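Local coordinates for protein diacylglycerol lipase (Aspergillus oryzae, PDB 5XK2) that hydrolyses mono- and diacylglycerols, most likely through a serine-hydrolase mechanism on an alpha/beta-hydrolase fold of the class 3 lipase family, at residues V22-A27 / A83-F88; N32-K37 / D70-V75; P187-I192 / D244-F249; V208-L213 / K250-T255; A229-T234 / H268-I273. All coordinates share one frame; numbering follows the deposited sequence.

Contact 1 of 5, residues V22-A27 / A83-F88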
# COMPACT_ATOMS: atom_id res chain seq x y z
N VAL A 22 -11.48 -10.02 17.52
CA VAL A 22 -10.93 -9.08 16.54
C VAL A 22 -10.46 -7.79 17.23
O VAL A 22 -9.59 -7.09 16.72
CB VAL A 22 -11.95 -8.76 15.41
CG1 VAL A 22 -13.16 -7.99 15.95
CG2 VAL A 22 -11.27 -8.04 14.24
N GLN A 23 -11.01 -7.49 18.40
CA GLN A 23 -10.58 -6.30 19.13
C GLN A 23 -9.16 -6.44 19.67
O GLN A 23 -8.46 -5.44 19.87
CB GLN A 23 -11.56 -6.00 20.27
CG GLN A 23 -12.94 -5.58 19.78
CD GLN A 23 -13.90 -5.41 20.92
OE1 GLN A 23 -13.57 -4.75 21.90
NE2 GLN A 23 -15.07 -6.03 20.83
N TYR A 24 -8.71 -7.68 19.91
CA TYR A 24 -7.30 -7.86 20.25
C TYR A 24 -6.41 -7.62 19.04
O TYR A 24 -5.33 -7.05 19.17
CB TYR A 24 -7.04 -9.26 20.83
CG TYR A 24 -7.49 -9.40 22.27
CD1 TYR A 24 -6.70 -8.92 23.31
CD2 TYR A 24 -8.70 -10.02 22.59
CE1 TYR A 24 -7.09 -9.04 24.62
CE2 TYR A 24 -9.11 -10.14 23.90
CZ TYR A 24 -8.30 -9.66 24.92
OH TYR A 24 -8.68 -9.77 26.23
N ALA A 25 -6.85 -8.08 17.88
CA ALA A 25 -6.16 -7.74 16.64
C ALA A 25 -6.07 -6.23 16.46
O ALA A 25 -5.02 -5.70 16.11
CB ALA A 25 -6.88 -8.38 15.44
N ALA A 26 -7.18 -5.55 16.73
CA ALA A 26 -7.22 -4.09 16.62
C ALA A 26 -6.19 -3.44 17.55
O ALA A 26 -5.51 -2.48 17.18
CB ALA A 26 -8.62 -3.56 16.94
N ALA A 27 -6.07 -3.99 18.75
CA ALA A 27 -5.15 -3.45 19.74
C ALA A 27 -3.68 -3.54 19.31
O ALA A 27 -2.86 -2.74 19.77
CB ALA A 27 -5.37 -4.16 21.08
N ALA A 83 -8.31 -16.20 29.30
CA ALA A 83 -7.54 -16.43 28.10
C ALA A 83 -6.19 -15.76 28.19
O ALA A 83 -6.08 -14.65 28.70
CB ALA A 83 -8.30 -15.91 26.88
N ILE A 84 -5.19 -16.44 27.66
CA ILE A 84 -3.90 -15.82 27.39
C ILE A 84 -3.92 -15.54 25.91
O ILE A 84 -4.18 -16.43 25.11
CB ILE A 84 -2.71 -16.73 27.72
CG1 ILE A 84 -2.76 -17.19 29.19
CG2 ILE A 84 -1.39 -16.04 27.36
CD1 ILE A 84 -2.79 -16.06 30.20
N VAL A 85 -3.68 -14.29 25.55
CA VAL A 85 -3.80 -13.87 24.16
C VAL A 85 -2.44 -13.52 23.59
O VAL A 85 -1.72 -12.69 24.15
CB VAL A 85 -4.73 -12.64 24.05
CG1 VAL A 85 -4.87 -12.23 22.60
CG2 VAL A 85 -6.09 -12.95 24.68
N VAL A 86 -2.08 -14.15 22.48
CA VAL A 86 -0.88 -13.84 21.73
C VAL A 86 -1.34 -13.15 20.45
O VAL A 86 -1.99 -13.77 19.62
CB VAL A 86 -0.06 -15.11 21.40
CG1 VAL A 86 1.23 -14.74 20.66
CG2 VAL A 86 0.23 -15.92 22.67
N ALA A 87 -1.03 -11.86 20.30
CA ALA A 87 -1.59 -11.10 19.20
C ALA A 87 -0.48 -10.49 18.37
O ALA A 87 0.50 -9.98 18.91
CB ALA A 87 -2.52 -10.01 19.75
N PHE A 88 -0.65 -10.53 17.05
CA PHE A 88 0.37 -10.03 16.12
C PHE A 88 -0.12 -8.95 15.18
O PHE A 88 -1.22 -9.06 14.63
CB PHE A 88 0.91 -11.15 15.23
CG PHE A 88 1.51 -12.29 15.96
CD1 PHE A 88 2.88 -12.30 16.27
CD2 PHE A 88 0.74 -13.40 16.29
CE1 PHE A 88 3.44 -13.40 16.92
CE2 PHE A 88 1.30 -14.49 16.96
CZ PHE A 88 2.66 -14.49 17.27

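Contact 2 of 5, residues N32-K37 / D70-V75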
# COMPACT_ATOMS: atom_id res chain seq x y z
N ASN A 32 1.09 2.20 21.71
CA ASN A 32 1.21 2.03 23.16
C ASN A 32 1.13 0.57 23.60
O ASN A 32 1.74 0.19 24.59
CB ASN A 32 0.12 2.83 23.89
CG ASN A 32 -1.28 2.45 23.41
OD1 ASN A 32 -1.64 2.69 22.27
ND2 ASN A 32 -2.08 1.85 24.30
N ASN A 33 0.37 -0.26 22.87
CA ASN A 33 0.23 -1.65 23.28
C ASN A 33 1.42 -2.49 22.90
O ASN A 33 1.78 -3.41 23.63
CB ASN A 33 -1.04 -2.26 22.68
CG ASN A 33 -2.31 -1.66 23.25
OD1 ASN A 33 -2.37 -1.32 24.44
ND2 ASN A 33 -3.33 -1.52 22.41
N TYR A 34 2.07 -2.21 21.78
CA TYR A 34 3.20 -3.08 21.45
C TYR A 34 4.56 -2.58 21.95
O TYR A 34 5.58 -3.23 21.71
CB TYR A 34 3.25 -3.37 19.93
CG TYR A 34 3.35 -2.22 18.96
CD1 TYR A 34 4.53 -1.50 18.79
CD2 TYR A 34 2.28 -1.93 18.12
CE1 TYR A 34 4.62 -0.46 17.84
CE2 TYR A 34 2.36 -0.91 17.19
CZ TYR A 34 3.52 -0.19 17.05
OH TYR A 34 3.57 0.80 16.11
N VAL A 35 4.59 -1.42 22.61
CA VAL A 35 5.76 -1.09 23.44
C VAL A 35 5.49 -1.18 24.95
O VAL A 35 6.37 -0.86 25.76
CB VAL A 35 6.30 0.30 23.10
CG1 VAL A 35 6.59 0.38 21.60
CG2 VAL A 35 5.32 1.38 23.54
N ALA A 36 4.28 -1.58 25.32
CA ALA A 36 3.89 -1.58 26.74
C ALA A 36 4.78 -2.46 27.62
O ALA A 36 5.21 -3.55 27.22
CB ALA A 36 2.44 -2.04 26.87
N LYS A 37 5.03 -2.00 28.84
CA LYS A 37 5.71 -2.84 29.81
C LYS A 37 4.71 -3.75 30.49
O LYS A 37 3.49 -3.57 30.40
CB LYS A 37 6.45 -1.99 30.86
CG LYS A 37 7.40 -0.96 30.25
CD LYS A 37 8.24 -0.24 31.29
CE LYS A 37 8.80 1.07 30.73
NZ LYS A 37 9.49 0.88 29.41
N ASP A 70 9.42 -6.01 10.66
CA ASP A 70 8.32 -5.05 10.82
C ASP A 70 7.08 -5.71 11.46
O ASP A 70 5.94 -5.47 11.04
CB ASP A 70 7.95 -4.42 9.46
CG ASP A 70 7.19 -3.12 9.60
OD1 ASP A 70 7.31 -2.46 10.66
OD2 ASP A 70 6.47 -2.76 8.65
N THR A 71 7.35 -6.53 12.48
CA THR A 71 6.36 -7.27 13.26
C THR A 71 6.24 -6.67 14.65
O THR A 71 7.24 -6.28 15.25
CB THR A 71 6.76 -8.75 13.42
OG1 THR A 71 6.91 -9.34 12.13
CG2 THR A 71 5.70 -9.52 14.21
N ALA A 72 5.03 -6.63 15.19
CA ALA A 72 4.83 -6.15 16.56
C ALA A 72 3.68 -6.90 17.19
O ALA A 72 2.97 -7.64 16.51
CB ALA A 72 4.56 -4.64 16.57
N GLY A 73 3.51 -6.77 18.50
CA GLY A 73 2.38 -7.41 19.15
C GLY A 73 2.59 -7.56 20.64
O GLY A 73 3.42 -6.87 21.23
N PHE A 74 1.84 -8.45 21.25
CA PHE A 74 1.92 -8.61 22.70
C PHE A 74 1.40 -9.97 23.13
O PHE A 74 0.68 -10.63 22.38
CB PHE A 74 1.13 -7.49 23.43
CG PHE A 74 -0.30 -7.37 22.96
CD1 PHE A 74 -1.27 -8.28 23.38
CD2 PHE A 74 -0.67 -6.35 22.10
CE1 PHE A 74 -2.60 -8.18 22.90
CE2 PHE A 74 -1.98 -6.24 21.63
CZ PHE A 74 -2.94 -7.14 22.03
N VAL A 75 1.77 -10.36 24.34
CA VAL A 75 1.09 -11.44 25.05
C VAL A 75 0.36 -10.79 26.20
O VAL A 75 0.98 -10.07 27.00
CB VAL A 75 2.06 -12.50 25.59
CG1 VAL A 75 1.28 -13.62 26.27
CG2 VAL A 75 2.91 -13.07 24.44

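Contact 3 of 5, residues P187-I192 / D244-F249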
# COMPACT_ATOMS: atom_id res chain seq x y z
N PRO A 187 0.25 -29.53 1.78
CA PRO A 187 0.43 -30.39 2.96
C PRO A 187 0.36 -29.61 4.28
O PRO A 187 -0.25 -30.10 5.23
CB PRO A 187 1.84 -30.98 2.75
CG PRO A 187 2.03 -30.95 1.29
CD PRO A 187 1.33 -29.73 0.79
N LEU A 188 0.95 -28.42 4.33
CA LEU A 188 0.89 -27.65 5.58
C LEU A 188 -0.52 -27.14 5.85
O LEU A 188 -0.98 -27.14 7.00
CB LEU A 188 1.88 -26.48 5.55
CG LEU A 188 1.88 -25.61 6.81
CD1 LEU A 188 2.12 -26.48 8.06
CD2 LEU A 188 2.93 -24.48 6.73
N ALA A 189 -1.22 -26.71 4.81
CA ALA A 189 -2.59 -26.25 5.04
C ALA A 189 -3.47 -27.38 5.54
O ALA A 189 -4.30 -27.17 6.41
CB ALA A 189 -3.18 -25.63 3.79
N GLU A 190 -3.28 -28.60 5.02
CA GLU A 190 -4.06 -29.74 5.51
C GLU A 190 -3.71 -30.06 6.96
O GLU A 190 -4.58 -30.35 7.78
CB GLU A 190 -3.84 -30.99 4.63
CG GLU A 190 -4.26 -30.74 3.17
CD GLU A 190 -4.07 -31.95 2.26
OE1 GLU A 190 -3.86 -33.07 2.78
OE2 GLU A 190 -4.13 -31.76 1.03
N PHE A 191 -2.42 -30.00 7.28
CA PHE A 191 -1.99 -30.23 8.66
C PHE A 191 -2.63 -29.23 9.63
O PHE A 191 -3.19 -29.64 10.66
CB PHE A 191 -0.46 -30.15 8.73
CG PHE A 191 0.11 -30.39 10.10
CD1 PHE A 191 0.06 -31.64 10.68
CD2 PHE A 191 0.71 -29.35 10.80
CE1 PHE A 191 0.60 -31.86 11.95
CE2 PHE A 191 1.24 -29.56 12.07
CZ PHE A 191 1.19 -30.81 12.65
N ILE A 192 -2.56 -27.94 9.31
CA ILE A 192 -3.09 -26.92 10.21
C ILE A 192 -4.61 -27.07 10.34
O ILE A 192 -5.16 -27.04 11.44
CB ILE A 192 -2.73 -25.51 9.73
CG1 ILE A 192 -1.20 -25.35 9.71
CG2 ILE A 192 -3.42 -24.46 10.61
CD1 ILE A 192 -0.73 -24.00 9.17
N ASP A 244 -15.75 -24.86 3.43
CA ASP A 244 -14.53 -25.63 3.65
C ASP A 244 -13.86 -26.00 2.33
O ASP A 244 -14.37 -25.68 1.25
CB ASP A 244 -14.77 -26.85 4.55
CG ASP A 244 -15.74 -27.85 3.99
OD1 ASP A 244 -16.32 -27.63 2.92
OD2 ASP A 244 -15.92 -28.89 4.68
N GLY A 245 -12.69 -26.64 2.41
CA GLY A 245 -11.84 -26.90 1.25
C GLY A 245 -10.59 -26.03 1.25
O GLY A 245 -10.58 -24.95 1.82
N TYR A 246 -9.51 -26.50 0.61
CA TYR A 246 -8.23 -25.77 0.64
C TYR A 246 -8.16 -24.66 -0.42
O TYR A 246 -7.41 -23.67 -0.30
CB TYR A 246 -7.10 -26.78 0.51
CG TYR A 246 -7.20 -27.75 1.66
CD1 TYR A 246 -6.90 -27.33 2.94
CD2 TYR A 246 -7.67 -29.06 1.48
CE1 TYR A 246 -7.01 -28.16 4.02
CE2 TYR A 246 -7.79 -29.93 2.59
CZ TYR A 246 -7.44 -29.44 3.86
OH TYR A 246 -7.51 -30.19 5.01
N VAL A 247 -8.99 -24.84 -1.43
CA VAL A 247 -9.24 -23.85 -2.46
C VAL A 247 -10.74 -23.85 -2.62
O VAL A 247 -11.33 -24.91 -2.86
CB VAL A 247 -8.54 -24.17 -3.78
CG1 VAL A 247 -8.84 -23.06 -4.81
CG2 VAL A 247 -7.04 -24.31 -3.54
N ASN A 248 -11.38 -22.71 -2.44
CA ASN A 248 -12.84 -22.65 -2.59
C ASN A 248 -13.22 -21.42 -3.38
O ASN A 248 -12.91 -20.31 -2.95
CB ASN A 248 -13.54 -22.66 -1.22
CG ASN A 248 -15.04 -22.92 -1.32
OD1 ASN A 248 -15.74 -22.28 -2.09
ND2 ASN A 248 -15.54 -23.87 -0.52
N PHE A 249 -13.85 -21.61 -4.53
CA PHE A 249 -14.14 -20.47 -5.39
C PHE A 249 -15.45 -19.75 -5.06
O PHE A 249 -15.81 -18.78 -5.75
CB PHE A 249 -14.18 -20.93 -6.86
CG PHE A 249 -12.89 -21.53 -7.34
CD1 PHE A 249 -11.68 -20.88 -7.11
CD2 PHE A 249 -12.88 -22.74 -8.00
CE1 PHE A 249 -10.48 -21.43 -7.55
CE2 PHE A 249 -11.67 -23.29 -8.45
CZ PHE A 249 -10.48 -22.64 -8.22

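Contact 4 of 5, residues V208-L213 / K250-T255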
# COMPACT_ATOMS: atom_id res chain seq x y z
N VAL A 208 -6.33 -9.08 -0.10
CA VAL A 208 -5.19 -9.62 0.62
C VAL A 208 -5.25 -11.15 0.80
O VAL A 208 -4.23 -11.81 0.60
CB VAL A 208 -5.00 -8.88 1.96
CG1 VAL A 208 -3.85 -9.49 2.77
CG2 VAL A 208 -4.68 -7.38 1.66
N PRO A 209 -6.43 -11.73 1.12
CA PRO A 209 -6.50 -13.20 1.23
C PRO A 209 -6.29 -13.94 -0.10
O PRO A 209 -6.38 -15.17 -0.11
CB PRO A 209 -7.91 -13.46 1.80
CG PRO A 209 -8.19 -12.21 2.59
CD PRO A 209 -7.64 -11.12 1.68
N LYS A 210 -6.17 -13.22 -1.21
CA LYS A 210 -5.87 -13.88 -2.48
C LYS A 210 -4.38 -14.00 -2.76
O LYS A 210 -3.99 -14.48 -3.82
CB LYS A 210 -6.54 -13.14 -3.63
CG LYS A 210 -8.03 -13.13 -3.52
CD LYS A 210 -8.64 -12.29 -4.63
CE LYS A 210 -9.99 -11.86 -4.24
NZ LYS A 210 -10.61 -11.10 -5.34
N LEU A 211 -3.56 -13.55 -1.81
CA LEU A 211 -2.10 -13.57 -1.95
C LEU A 211 -1.46 -14.34 -0.81
O LEU A 211 -1.98 -14.36 0.30
CB LEU A 211 -1.53 -12.16 -1.99
CG LEU A 211 -1.97 -11.30 -3.17
CD1 LEU A 211 -1.39 -9.91 -3.00
CD2 LEU A 211 -1.51 -11.94 -4.48
N PRO A 212 -0.34 -15.03 -1.08
CA PRO A 212 0.24 -15.31 -2.39
C PRO A 212 -0.68 -16.18 -3.24
O PRO A 212 -1.68 -16.74 -2.73
CB PRO A 212 1.54 -16.09 -2.05
CG PRO A 212 1.80 -15.82 -0.63
CD PRO A 212 0.47 -15.58 0.02
N LEU A 213 -0.37 -16.26 -4.52
CA LEU A 213 -1.22 -16.94 -5.49
C LEU A 213 -1.25 -18.45 -5.33
O LEU A 213 -0.28 -19.08 -4.86
CB LEU A 213 -0.76 -16.63 -6.91
CG LEU A 213 -0.71 -15.16 -7.34
CD1 LEU A 213 -0.27 -15.09 -8.79
CD2 LEU A 213 -2.08 -14.55 -7.18
N LYS A 250 -16.17 -20.19 -4.03
CA LYS A 250 -17.49 -19.59 -3.76
C LYS A 250 -17.45 -18.50 -2.69
O LYS A 250 -18.46 -17.89 -2.39
CB LYS A 250 -18.50 -20.67 -3.36
CG LYS A 250 -18.75 -21.69 -4.46
CD LYS A 250 -19.33 -21.04 -5.70
CE LYS A 250 -19.47 -22.10 -6.82
NZ LYS A 250 -20.43 -21.67 -7.87
N GLY A 251 -16.28 -18.30 -2.08
CA GLY A 251 -16.07 -17.20 -1.15
C GLY A 251 -15.17 -16.13 -1.74
O GLY A 251 -15.23 -15.79 -2.92
N ASN A 252 -14.32 -15.56 -0.88
CA ASN A 252 -13.43 -14.48 -1.29
C ASN A 252 -12.56 -14.83 -2.51
O ASN A 252 -12.28 -13.97 -3.34
CB ASN A 252 -12.54 -14.09 -0.09
CG ASN A 252 -11.42 -13.12 -0.47
OD1 ASN A 252 -10.28 -13.54 -0.68
ND2 ASN A 252 -11.73 -11.82 -0.53
N THR A 253 -12.13 -16.08 -2.62
CA THR A 253 -11.22 -16.45 -3.70
C THR A 253 -11.84 -16.27 -5.08
O THR A 253 -11.13 -15.99 -6.05
CB THR A 253 -10.78 -17.91 -3.51
OG1 THR A 253 -10.12 -18.03 -2.25
CG2 THR A 253 -9.80 -18.34 -4.62
N GLY A 254 -13.16 -16.36 -5.16
CA GLY A 254 -13.86 -16.19 -6.43
C GLY A 254 -14.24 -14.77 -6.81
O GLY A 254 -14.77 -14.53 -7.90
N THR A 255 -14.02 -13.82 -5.90
CA THR A 255 -14.40 -12.42 -6.17
C THR A 255 -13.44 -11.76 -7.16
O THR A 255 -12.32 -12.21 -7.34
CB THR A 255 -14.44 -11.59 -4.87
OG1 THR A 255 -13.14 -11.61 -4.27
CG2 THR A 255 -15.45 -12.19 -3.88
O HOH W 1 -9.16 -16.00 -0.76

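Contact 5 of 5, residues A229-T234 / H268-I273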
# COMPACT_ATOMS: atom_id res chain seq x y z
N ALA A 229 -21.22 -8.84 4.80
CA ALA A 229 -21.82 -7.57 5.20
C ALA A 229 -21.12 -6.37 4.55
O ALA A 229 -19.91 -6.42 4.32
CB ALA A 229 -21.75 -7.45 6.72
N PRO A 230 -21.85 -5.27 4.29
CA PRO A 230 -21.19 -4.05 3.83
C PRO A 230 -20.20 -3.50 4.88
O PRO A 230 -20.35 -3.75 6.10
CB PRO A 230 -22.36 -3.06 3.64
CG PRO A 230 -23.56 -3.92 3.47
CD PRO A 230 -23.32 -5.12 4.37
N ASP A 231 -19.22 -2.74 4.41
CA ASP A 231 -18.32 -2.02 5.32
C ASP A 231 -19.07 -1.21 6.37
O ASP A 231 -20.08 -0.57 6.06
CB ASP A 231 -17.45 -1.02 4.56
CG ASP A 231 -16.51 -1.65 3.57
OD1 ASP A 231 -16.31 -2.88 3.59
OD2 ASP A 231 -15.95 -0.88 2.76
N ASN A 232 -18.56 -1.24 7.60
CA ASN A 232 -19.04 -0.36 8.68
C ASN A 232 -20.51 -0.58 8.96
O ASN A 232 -21.29 0.37 9.09
CB ASN A 232 -18.76 1.10 8.33
CG ASN A 232 -18.69 2.01 9.55
OD1 ASN A 232 -18.74 1.56 10.70
ND2 ASN A 232 -18.55 3.30 9.30
N THR A 233 -20.89 -1.85 9.02
CA THR A 233 -22.24 -2.20 9.41
C THR A 233 -22.18 -3.37 10.39
O THR A 233 -21.19 -4.08 10.44
CB THR A 233 -23.14 -2.61 8.21
OG1 THR A 233 -22.68 -3.84 7.64
CG2 THR A 233 -23.18 -1.50 7.15
N THR A 234 -23.27 -3.57 11.12
CA THR A 234 -23.35 -4.69 12.05
C THR A 234 -23.51 -5.98 11.27
O THR A 234 -24.42 -6.11 10.47
CB THR A 234 -24.53 -4.52 13.02
OG1 THR A 234 -24.31 -3.35 13.83
CG2 THR A 234 -24.68 -5.76 13.93
N HIS A 268 -10.62 -4.76 3.13
CA HIS A 268 -9.61 -5.34 4.01
C HIS A 268 -9.67 -4.81 5.43
O HIS A 268 -9.23 -5.49 6.35
CB HIS A 268 -8.19 -5.08 3.44
CG HIS A 268 -7.10 -5.80 4.16
ND1 HIS A 268 -7.06 -7.18 4.28
CD2 HIS A 268 -5.96 -5.35 4.75
CE1 HIS A 268 -5.96 -7.53 4.93
NE2 HIS A 268 -5.28 -6.44 5.22
N VAL A 269 -10.15 -3.57 5.61
CA VAL A 269 -10.04 -2.96 6.92
C VAL A 269 -11.31 -3.09 7.75
O VAL A 269 -11.31 -2.70 8.91
CB VAL A 269 -9.62 -1.48 6.82
CG1 VAL A 269 -8.37 -1.37 5.97
CG2 VAL A 269 -10.74 -0.63 6.21
N TRP A 270 -12.37 -3.68 7.17
CA TRP A 270 -13.62 -3.83 7.90
C TRP A 270 -13.91 -5.31 8.14
O TRP A 270 -14.51 -5.97 7.30
CB TRP A 270 -14.79 -3.19 7.10
CG TRP A 270 -14.62 -1.72 6.91
CD1 TRP A 270 -14.15 -1.08 5.81
CD2 TRP A 270 -14.91 -0.69 7.88
NE1 TRP A 270 -14.12 0.29 6.03
CE2 TRP A 270 -14.58 0.55 7.29
CE3 TRP A 270 -15.40 -0.70 9.19
CZ2 TRP A 270 -14.73 1.76 7.96
CZ3 TRP A 270 -15.57 0.52 9.85
CH2 TRP A 270 -15.23 1.73 9.24
N TYR A 271 -13.51 -5.80 9.32
CA TYR A 271 -13.79 -7.17 9.74
C TYR A 271 -14.47 -7.04 11.08
O TYR A 271 -13.83 -7.00 12.12
CB TYR A 271 -12.47 -7.97 9.83
CG TYR A 271 -12.03 -8.52 8.49
CD1 TYR A 271 -11.52 -7.68 7.49
CD2 TYR A 271 -12.16 -9.87 8.21
CE1 TYR A 271 -11.14 -8.20 6.24
CE2 TYR A 271 -11.77 -10.40 6.97
CZ TYR A 271 -11.28 -9.56 5.99
OH TYR A 271 -10.91 -10.09 4.78
N PHE A 272 -15.80 -7.01 11.02
CA PHE A 272 -16.72 -6.68 12.11
C PHE A 272 -16.57 -5.29 12.68
O PHE A 272 -17.56 -4.58 12.81
CB PHE A 272 -16.56 -7.67 13.27
CG PHE A 272 -16.74 -9.09 12.86
CD1 PHE A 272 -18.01 -9.59 12.60
CD2 PHE A 272 -15.64 -9.92 12.69
CE1 PHE A 272 -18.20 -10.92 12.19
CE2 PHE A 272 -15.82 -11.25 12.28
CZ PHE A 272 -17.09 -11.74 12.03
N ILE A 273 -15.32 -4.82 12.78
CA ILE A 273 -15.01 -3.50 13.31
C ILE A 273 -14.03 -2.88 12.34
O ILE A 273 -13.57 -3.55 11.42
CB ILE A 273 -14.34 -3.57 14.73
CG1 ILE A 273 -13.00 -4.30 14.65
CG2 ILE A 273 -15.28 -4.22 15.74
CD1 ILE A 273 -12.14 -4.23 15.96
O HOH W 2 -19.32 -2.46 12.84

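Contact 1 of 5, residues V22-A27 / A83-F88
Helix 14-27 packs here on strand 83-89 of the central mixed sheet of the alpha/beta-hydrolase fold, and the two elements meet chiefly through Y24 and V85. The aromatic ring of Y24 offers one face to the isopropyl group of V85. CG2 of V85 stands over the middle of the ring, 4.0 Å from its centroid and 12° off the normal, a CH-pi contact. The second methyl, CG1, rests nearer the root of the side chain, 3.8 Å from CD1 of Y24. Both branches of the valine are therefore used, CG2 over the ring centre and CG1 toward the CB end. Y24 reaches across with CG anti to its carbonyl carbon (chi1 -77°), and the two side chains cross at about a right angle. The backbone also takes part: the methyl of A87 lies 4.1 Å from the carbonyl O of Y24. The polar end of the tyrosine is settled elsewhere, its OH hydrogen-bonded to S57 and D78, which fixes the far end of the ring while V85 supports its face. Strand 83-89 runs between strand 71-78, antiparallel to it, and strand 146-152, parallel to it; V150 of the latter touches V85 and A87, while I84 and F88 pack on helix 118-138.

Contact 2 of 5, residues N32-K37 / D70-V75
With CG set between the backbone N and the carbonyl carbon (chi1 58°), Y34 lays the inner part of its ring over A72; F74 adopts the same kind of first torsion (chi1 53°) and brings its ring beside N33. CB of A72 sits 3.6 Å from CG of Y34 and 3.9 Å from the ring centroid, 22° off the normal. This CH-pi contact is displaced toward the rim at the CG end, and the phenol continues away from the strand. CB of Y34 approaches the strand backbone just past A72, 3.7 Å from N of G73. The short helix 31-34 thus packs on strand 71-78 of the central hydrolase sheet, where the backbone of G73 comes closest, its CA 5.0 Å from CA of Y34. The backbone angles of G73 suit a residue without a side chain. On the far side of G73, CD2 of F74 lies 4.1 Å from CB of N33 and equally far from the N33 carbonyl O. The N33 amide is held by other parts of the chain, ND2 donating to the carbonyl O atoms of A27 and N43. Y34 also forms a cation-pi contact with R89, which lies on the adjoining strand 83-89.

Contact 3 of 5, residues P187-I192 / D244-F249
A189, on helix 186-195, meets the ring of Y246 first, its CB 4.2 Å from CD1 of the tyrosine. Its carbonyl O comes 3.7 Å from CE1 of Y246, approaching the ring obliquely, and that oxygen also accepts a hydrogen bond from T193 one turn on. E190 makes the larger contact. Its CG lies over one face of the Y246 ring, 3.5 Å from CZ and toward the hydroxyl end; measured to the centroid the distance is 3.8 Å, a CH-pi contact 22° off the normal. The CA of E190 adds to this, 3.5 Å from OH of Y246. Placed anti to the carbonyl carbon (chi1 -60°), CG leads an extended chain; the two side chains cross at about a right angle, and the carboxylate plane is 29° from that of the ring. T193 and N194 of the same helix also touch Y246, which comes from the loop after strand 240-243, the last strand of the central sheet. Within that loop, ND2 of N248 donates to the carbonyl O of D244 at 2.8 Å, bracing the turn that presents the tyrosine. The glutamate accordingly serves this contact through the aliphatic part of its chain, CA to CG, and the helix and loop are joined by dispersion and CH-pi packing on an aromatic face.

Contact 4 of 5, residues V208-L213 / K250-T255
Direct hydrogen bonds come from K210, whose extended chain brings NZ to T255: it donates to OG1 at 2.8 Å and to the carbonyl O of T255 at 2.9 Å. The approach to that carbonyl is from above its plane, 72° out of it. OG1 in turn donates to O of N252 at 2.7 Å, in the carbonyl plane on a lone pair, so the hydroxyl accepts from the ammonium group and donates to the backbone. L259 O is a further acceptor for NZ, which probably favours a charged lysine. Van der Waals contact is made by CB of P209, 3.4 Å from OD1 of N252, and by CG of K210 beside the same oxygen. A water bridges the segments, donating to P209 O and N252 OD1 and accepting from T253 OG1. N252 ND2 reaches the backbone O of D206 and N204, and V208 N bonds the D206 carboxylate at OD1. Since D206 probably belongs with S153 and H268 to a Ser-His-Asp triad, these two loops probably form second-shell structure around the acid member of a lipase active site.

Contact 5 of 5, residues A229-T234 / H268-I273
One face of the W270 indole is covered by D231 and N232, side by side: the aspartate over the five-membered ring, the asparagine over the six-membered one; H274 also stacks with the indole. CB of D231 lies 3.7 Å from the five-ring centroid, and CB of N232 lies equally far from the six-ring centroid. Both are CH-pi contacts. Their flat ends follow the indole, the carboxylate plane 23° and the amide plane 20° from it. CG of D231 is 3.3 Å from CD1 of W270, and OD1 of N232 is 3.4 Å from CZ3, while the backbone N of N232 also stands above the same face. The N232 side chain is swung over the benzo ring with CG anti to the backbone N (chi1 -157°), its backbone in a left-handed conformation. D231 OD2 is hydrogen-bonded to H266, which helps hold the carboxylate in place. Farther along, a water donates to O of F272 at 2.8 Å and weakly to O of T233; T233 OG1 donates to P230 O, closing the turn. H268, two residues before W270, hydrogen-bonds to S153 and D206 and is probably the catalytic histidine of a Ser-His-Asp triad. The 229-234 loop leaves strand 224-227 and heads toward strand 240-243, H203 of strand 198-203 touches both D231 and W270, and F272 packs on L15 and K19 of helix 14-27.

From the N terminus, contact 1 ties helix 14-27 to strand 83-89, and contact 2 is nested in the loop it closes, joining helix 31-34 to the adjacent strand 71-78. The two touch, A87 N meeting F74 O between the strands. Contacts 3, 4 and 5 open only after both have closed; among themselves their loops cross. Contact 3 joins helix 186-195, and contact 4 the loop after strand 198-203, to the loop following strand 240-243; contact 5 joins the loop between strands 224-227 and 240-243 to the C-terminal region. Contacts 3 and 4 adjoin, across the chain's centre from contacts 1 and 2. Contact 5 touches contact 4 through H268 and contact 1 through I273.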